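Local atomic coordinates of laccase (Botrytis aclada, PDB entry 3SQR), a protein that oxidises phenolic compounds such as hydroquinones while reducing dioxygen to water at copper centres, and probably acts in lignin degradation and detoxification of its products. Residues 226-231 with 328-333; 234-239 with 244-249. All blocks are in the same frame, centred on the assembly; numbering follows the deposited sequence.

Interaction 1: residues 226-231 with 328-333; sequences ENTLMN and GNWGTT. With NAG (2-acetamido-2-deoxy-beta-D-glucopyranose), chain C.
Thr228 meets Trp330 by way of its first torsion: at chi1 69° the Thr228 OG1 lies between the backbone N and the carbonyl carbon, while CG2, anti to that carbon, is the branch that reaches the indole. The contact spans a sandwich of two sheets, the cupredoxin-like architecture of multicopper oxidase domains. Strand 227-230 is the outermost strand of one sheet, pairing antiparallel with strand 195-205, and residues 328-333 form the loop that leaves strand 323-327 of the other. The methyl CG2 of Thr228 meets the six-membered part of the indole obliquely, 3.8 Å from Trp330 CE3 and 3.9 Å from Trp330 CZ3. The indole nitrogen is used outside the contact: Trp330 NE1 is hydrogen-bonded to Ser335 O.

Two residues along the strand, Met230 makes the second touch. Its chain is extended until a bend at chi3 (-66°) brings the terminal methyl closer to the loop, with Met230 CE 3.9 Å from Gly328 N. Gly328 is itself held by backbone bonds to Glu277 and Ala343. No hydrogen bond crosses between the segments, and only 114 Å² is buried in total, so the evidence is for sparse van der Waals packing, one methyl on an indole and one methyl against a backbone nitrogen, with all four touching residues buried.

At the strand's end the chain turns outward to a glycan. Asn231 OD1 is hydrogen-bonded to Phe201 N, and the N-linked sugar, which is also hydrogen-bonded to Val197 O and Val199 O, starts at the 1.4 Å covalent link from Asn231 ND2 to C1 of NAG (chain C).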
loop_
_atom_site.group_PDB
_atom_site.type_symbol
_atom_site.label_atom_id
_atom_site.label_comp_id
_atom_site.label_asym_id
_atom_site.label_seq_id
_atom_site.Cartn_x
_atom_site.Cartn_y
_atom_site.Cartn_z
ATOM N N GLU A 226 -4.568 -9.887 17.588
ATOM C CA GLU A 226 -4.614 -11.273 18.071
ATOM C C GLU A 226 -3.889 -12.247 17.219
ATOM O O GLU A 226 -3.427 -13.274 17.685
ATOM C CB GLU A 226 -6.059 -11.695 18.185
ATOM C CG GLU A 226 -6.821 -11.092 19.343
ATOM C CD GLU A 226 -7.200 -9.608 19.196
ATOM O OE1 GLU A 226 -7.301 -9.093 18.069
ATOM O OE2 GLU A 226 -7.332 -8.912 20.226
ATOM N N ASN A 227 -3.716 -11.956 15.940
ATOM C CA ASN A 227 -3.063 -12.914 15.107
ATOM C C ASN A 227 -2.459 -12.189 13.886
ATOM O O ASN A 227 -2.403 -10.957 13.875
ATOM C CB ASN A 227 -4.049 -13.992 14.638
ATOM C CG ASN A 227 -3.389 -15.311 14.384
ATOM O OD1 ASN A 227 -2.218 -15.511 14.675
ATOM N ND2 ASN A 227 -4.186 -16.273 13.803
ATOM N N THR A 228 -1.956 -12.975 12.963
ATOM C CA THR A 228 -1.492 -12.507 11.637
ATOM C C THR A 228 -2.112 -13.432 10.597
ATOM O O THR A 228 -2.521 -14.537 10.931
ATOM C CB THR A 228 0.020 -12.524 11.508
ATOM O OG1 THR A 228 0.485 -13.886 11.479
ATOM C CG2 THR A 228 0.701 -11.758 12.704
ATOM N N LEU A 229 -2.135 -12.997 9.333
ATOM C CA LEU A 229 -2.559 -13.855 8.205
ATOM C C LEU A 229 -1.533 -13.782 7.146
ATOM O O LEU A 229 -0.920 -12.726 6.911
ATOM C CB LEU A 229 -3.864 -13.410 7.609
ATOM C CG LEU A 229 -5.091 -13.400 8.532
ATOM C CD1 LEU A 229 -6.240 -12.776 7.822
ATOM C CD2 LEU A 229 -5.453 -14.767 8.966
ATOM N N MET A 230 -1.318 -14.940 6.521
ATOM C CA MET A 230 -0.509 -15.018 5.352
ATOM C C MET A 230 -1.397 -15.464 4.227
ATOM O O MET A 230 -1.948 -16.557 4.222
ATOM C CB MET A 230 0.661 -16.007 5.530
ATOM C CG MET A 230 1.580 -16.030 4.387
ATOM S SD MET A 230 3.108 -16.990 4.677
ATOM C CE MET A 230 3.921 -16.035 5.956
ATOM N N ASN A 231 -1.500 -14.602 3.230
ATOM C CA ASN A 231 -2.456 -14.736 2.168
ATOM C C ASN A 231 -3.815 -15.125 2.665
ATOM O O ASN A 231 -4.462 -15.973 2.082
ATOM C CB ASN A 231 -1.970 -15.678 1.090
ATOM C CG ASN A 231 -2.371 -15.186 -0.274
ATOM O OD1 ASN A 231 -2.297 -13.994 -0.572
ATOM N ND2 ASN A 231 -2.810 -16.085 -1.087
ATOM N N GLY A 328 7.082 -14.874 7.888
ATOM C CA GLY A 328 6.838 -13.434 7.792
ATOM C C GLY A 328 7.868 -12.635 8.568
ATOM O O GLY A 328 8.100 -11.480 8.285
ATOM N N ASN A 329 8.438 -13.245 9.614
ATOM C CA ASN A 329 9.319 -12.516 10.550
ATOM C C ASN A 329 8.737 -11.190 10.925
ATOM O O ASN A 329 9.328 -10.127 10.702
ATOM C CB ASN A 329 10.699 -12.334 9.966
ATOM C CG ASN A 329 11.474 -13.612 9.888
ATOM O OD1 ASN A 329 11.596 -14.339 10.894
ATOM N ND2 ASN A 329 12.115 -13.836 8.778
ATOM N N TRP A 330 7.616 -11.255 11.581
ATOM C CA TRP A 330 7.002 -10.106 12.192
ATOM C C TRP A 330 8.052 -9.319 12.972
ATOM O O TRP A 330 8.739 -9.920 13.869
ATOM C CB TRP A 330 5.932 -10.536 13.172
ATOM C CG TRP A 330 5.256 -9.443 13.904
ATOM C CD1 TRP A 330 5.703 -8.792 15.031
ATOM C CD2 TRP A 330 4.100 -8.744 13.490
ATOM N NE1 TRP A 330 4.877 -7.749 15.349
ATOM C CE2 TRP A 330 3.875 -7.708 14.426
ATOM C CE3 TRP A 330 3.169 -8.934 12.433
ATOM C CZ2 TRP A 330 2.813 -6.836 14.321
ATOM C CZ3 TRP A 330 2.088 -8.106 12.377
ATOM C CH2 TRP A 330 1.926 -7.043 13.290
ATOM N N GLY A 331 8.157 -8.022 12.666
ATOM C CA GLY A 331 9.047 -7.107 13.403
ATOM C C GLY A 331 8.544 -6.742 14.794
ATOM O O GLY A 331 7.822 -5.782 14.962
ATOM N N THR A 332 8.952 -7.497 15.804
ATOM C CA THR A 332 8.419 -7.245 17.162
ATOM C C THR A 332 8.912 -5.907 17.729
ATOM O O THR A 332 8.211 -5.269 18.499
ATOM C CB THR A 332 8.839 -8.370 18.116
ATOM O OG1 THR A 332 10.237 -8.601 17.994
ATOM C CG2 THR A 332 8.080 -9.672 17.758
ATOM N N THR A 333 10.071 -5.451 17.295
ATOM C CA THR A 333 10.530 -4.112 17.694
ATOM C C THR A 333 9.767 -2.969 17.010
ATOM O O THR A 333 9.777 -1.839 17.482
ATOM C CB THR A 333 12.020 -3.899 17.460
ATOM O OG1 THR A 333 12.314 -4.111 16.101
ATOM C CG2 THR A 333 12.876 -4.885 18.273
HETATM C C1 NAG C . -3.253 -15.753 -2.411
HETATM C C2 NAG C . -2.785 -16.772 -3.446
HETATM C C3 NAG C . -3.233 -16.274 -4.806
HETATM C C4 NAG C . -4.739 -16.072 -4.870
HETATM C C5 NAG C . -5.248 -15.293 -3.614
HETATM C C6 NAG C . -6.676 -15.659 -3.296
HETATM C C7 NAG C . -0.654 -17.910 -3.600
HETATM C C8 NAG C . 0.852 -17.823 -3.781
HETATM N N2 NAG C . -1.358 -16.788 -3.554
HETATM O O3 NAG C . -2.808 -17.127 -5.844
HETATM O O4 NAG C . -5.080 -15.333 -6.058
HETATM O O5 NAG C . -4.641 -15.710 -2.417
HETATM O O6 NAG C . -7.236 -14.681 -2.417
HETATM O O7 NAG C . -1.254 -18.984 -3.492
#

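Interaction 2: residues 234-239 with 244-249. With NAG (2-acetamido-2-deoxy-beta-D-glucopyranose), chain K.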
loop_
_atom_site.group_PDB
_atom_site.type_symbol
_atom_site.label_atom_id
_atom_site.label_comp_id
_atom_site.label_asym_id
_atom_site.label_seq_id
_atom_site.Cartn_x
_atom_site.Cartn_y
_atom_site.Cartn_z
ATOM N N ASN A 234 -4.231 -18.416 8.634
ATOM C CA ASN A 234 -3.276 -18.842 9.600
ATOM C C ASN A 234 -3.939 -19.822 10.563
ATOM O O ASN A 234 -5.163 -19.994 10.534
ATOM C CB ASN A 234 -2.720 -17.659 10.402
ATOM C CG ASN A 234 -1.345 -17.916 10.973
ATOM O OD1 ASN A 234 -0.851 -19.042 10.953
ATOM N ND2 ASN A 234 -0.662 -16.831 11.413
ATOM N N THR A 235 -3.097 -20.516 11.311
ATOM C CA THR A 235 -3.544 -21.285 12.449
ATOM C C THR A 235 -3.970 -20.363 13.572
ATOM O O THR A 235 -3.629 -19.167 13.622
ATOM C CB THR A 235 -2.445 -22.170 12.936
ATOM O OG1 THR A 235 -1.233 -21.400 13.184
ATOM C CG2 THR A 235 -2.207 -23.285 11.969
ATOM N N PHE A 236 -4.742 -20.890 14.506
ATOM C CA PHE A 236 -4.933 -20.217 15.768
ATOM C C PHE A 236 -5.396 -21.298 16.763
ATOM O O PHE A 236 -6.248 -22.110 16.431
ATOM C CB PHE A 236 -5.982 -19.142 15.671
ATOM C CG PHE A 236 -6.037 -18.230 16.845
ATOM C CD1 PHE A 236 -5.042 -17.275 17.041
ATOM C CD2 PHE A 236 -7.102 -18.253 17.736
ATOM C CE1 PHE A 236 -5.098 -16.410 18.158
ATOM C CE2 PHE A 236 -7.162 -17.424 18.857
ATOM C CZ PHE A 236 -6.182 -16.460 19.053
ATOM N N ASP A 237 -4.857 -21.237 17.975
ATOM C CA ASP A 237 -5.193 -22.235 18.986
ATOM C C ASP A 237 -6.446 -21.831 19.693
ATOM O O ASP A 237 -6.462 -20.903 20.521
ATOM C CB ASP A 237 -4.020 -22.376 19.957
ATOM C CG ASP A 237 -4.227 -23.496 20.985
ATOM O OD1 ASP A 237 -5.326 -24.084 21.012
ATOM O OD2 ASP A 237 -3.230 -23.776 21.695
ATOM N N CYS A 238 -7.538 -22.483 19.337
ATOM C CA CYS A 238 -8.812 -22.251 19.975
ATOM C C CYS A 238 -9.096 -23.314 21.073
ATOM O O CYS A 238 -10.139 -23.246 21.701
ATOM C CB CYS A 238 -9.948 -22.324 18.956
ATOM S SG CYS A 238 -10.048 -20.841 17.923
ATOM N N SER A 239 -8.158 -24.235 21.278
ATOM C CA SER A 239 -8.372 -25.440 22.117
ATOM C C SER A 239 -8.709 -25.125 23.566
ATOM O O SER A 239 -9.501 -25.856 24.193
ATOM C CB SER A 239 -7.157 -26.364 22.074
ATOM O OG SER A 239 -6.036 -25.794 22.724
ATOM N N PRO A 244 -17.207 -18.525 21.664
ATOM C CA PRO A 244 -17.857 -19.368 20.669
ATOM C C PRO A 244 -17.269 -19.164 19.246
ATOM O O PRO A 244 -17.239 -20.094 18.435
ATOM C CB PRO A 244 -19.341 -18.948 20.765
ATOM C CG PRO A 244 -19.358 -17.607 21.410
ATOM C CD PRO A 244 -18.169 -17.618 22.332
ATOM N N ASN A 245 -16.761 -17.959 18.994
ATOM C CA ASN A 245 -16.236 -17.625 17.688
ATOM C C ASN A 245 -14.911 -18.247 17.428
ATOM O O ASN A 245 -14.485 -18.237 16.287
ATOM C CB ASN A 245 -16.067 -16.120 17.570
ATOM C CG ASN A 245 -17.348 -15.397 17.421
ATOM O OD1 ASN A 245 -18.293 -15.889 16.855
ATOM N ND2 ASN A 245 -17.363 -14.182 17.887
ATOM N N CYS A 246 -14.221 -18.703 18.465
ATOM C CA CYS A 246 -12.978 -19.426 18.314
ATOM C C CYS A 246 -13.290 -20.878 17.960
ATOM O O CYS A 246 -13.105 -21.813 18.761
ATOM C CB CYS A 246 -12.058 -19.258 19.547
ATOM S SG CYS A 246 -10.329 -19.314 19.241
ATOM N N VAL A 247 -13.672 -21.085 16.689
ATOM C CA VAL A 247 -14.105 -22.412 16.232
ATOM C C VAL A 247 -12.968 -23.308 15.825
ATOM O O VAL A 247 -13.123 -24.528 15.748
ATOM C CB VAL A 247 -15.138 -22.281 15.078
ATOM C CG1 VAL A 247 -16.361 -21.576 15.594
ATOM C CG2 VAL A 247 -14.530 -21.508 13.879
ATOM N N GLY A 248 -11.786 -22.734 15.595
ATOM C CA GLY A 248 -10.635 -23.547 15.329
ATOM C C GLY A 248 -10.571 -23.940 13.881
ATOM O O GLY A 248 -11.427 -23.553 13.092
ATOM N N GLY A 249 -9.534 -24.697 13.546
ATOM C CA GLY A 249 -9.371 -25.242 12.192
ATOM C C GLY A 249 -8.578 -24.335 11.275
ATOM O O GLY A 249 -8.480 -24.598 10.066
HETATM C C1 NAG K . 2.586 -20.717 17.406
HETATM C C2 NAG K . 1.850 -22.027 17.496
HETATM C C3 NAG K . 2.310 -22.795 18.760
HETATM C C4 NAG K . 3.830 -22.902 18.678
HETATM C C5 NAG K . 4.427 -21.511 18.678
HETATM C C6 NAG K . 5.935 -21.581 18.531
HETATM C C7 NAG K . -0.303 -21.917 16.376
HETATM C C8 NAG K . -1.742 -21.542 16.471
HETATM N N2 NAG K . 0.447 -21.725 17.482
HETATM O O3 NAG K . 1.693 -24.062 18.767
HETATM O O4 NAG K . 4.388 -23.548 19.780
HETATM O O5 NAG K . 3.982 -20.891 17.517
HETATM O O6 NAG K . 6.324 -20.282 18.177
HETATM O O7 NAG K . 0.139 -22.357 15.291
HETATM O O HOH W 1 -7.195 -25.117 15.184
#
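Cys238 and Cys246 form a disulfide that closes a short loop, residues 238-246, within the longer surface connection between strands 227-230 and 254-256 of the cupredoxin-like domain. From its CB outward, the Cys238 side chain meets the other segment at each atom. Cys238 CB lies 3.2 Å from Cys246 O. With Cys238 SG anti to its own carbonyl carbon (chi1 -76°), that sulfur is directed at residues 246-248: it bonds to Cys246 SG at 2.0 Å and sits 3.5 Å from Gly248 N. The torsion about the S-S bond, -85°, is near the relaxed right-angled value, so the S-S bond itself is close to relaxed, although chi1 of Cys246 is off a staggered position.

Both sulfurs lie at the edge of the Phe236 ring, near its plane. Cys246 SG is 3.7 Å from Phe236 CE2, and its direction from the ring centre is 89° off the normal, which makes this an edge-on sulfur-aromatic contact. The same ring packs edge-to-face with His207.

The backbone on either side of the bridge is folded by local turns. Cys246 is the centre of an inverse gamma turn, closed by a weak bond from Val247 N to Asn245 O. Asp237 forms an Asx turn in which OD1 accepts two bonds, from Ser239 N at 2.8 Å, nearly along the C-O axis, and from Ser239 OG on the syn side. A water accepts from Gly249 N and donates only weakly to Phe236 O. Before the bridge in sequence, Thr235 OG1 donates to O7 of NAG (chain K) at 2.7 Å.

Interaction 2 is nested within the loop closed by interaction 1, and their centres lie about 17 Å apart. Segments 226-231 and 234-239 touch through two probable side-chain to backbone hydrogen bonds: Asn227 ND2 to Thr235 O, and Asn234 ND2 to Thr228 O, each 3.0 Å. Phe236 CE1 packs 3.6 Å from Glu226 O. The buried sandwich contact thus continues into the disulfide-closed surface loop; segment 226-231 carries a sugar on Asn231, while 234-239 only hydrogen-bonds to another through Thr235. Interaction 1 is nearer the metal: the Trp330 side chain is about 13 Å from a copper ion and about 12 Å from that of the copper ligand His531. Interaction 2 lies away from these sites.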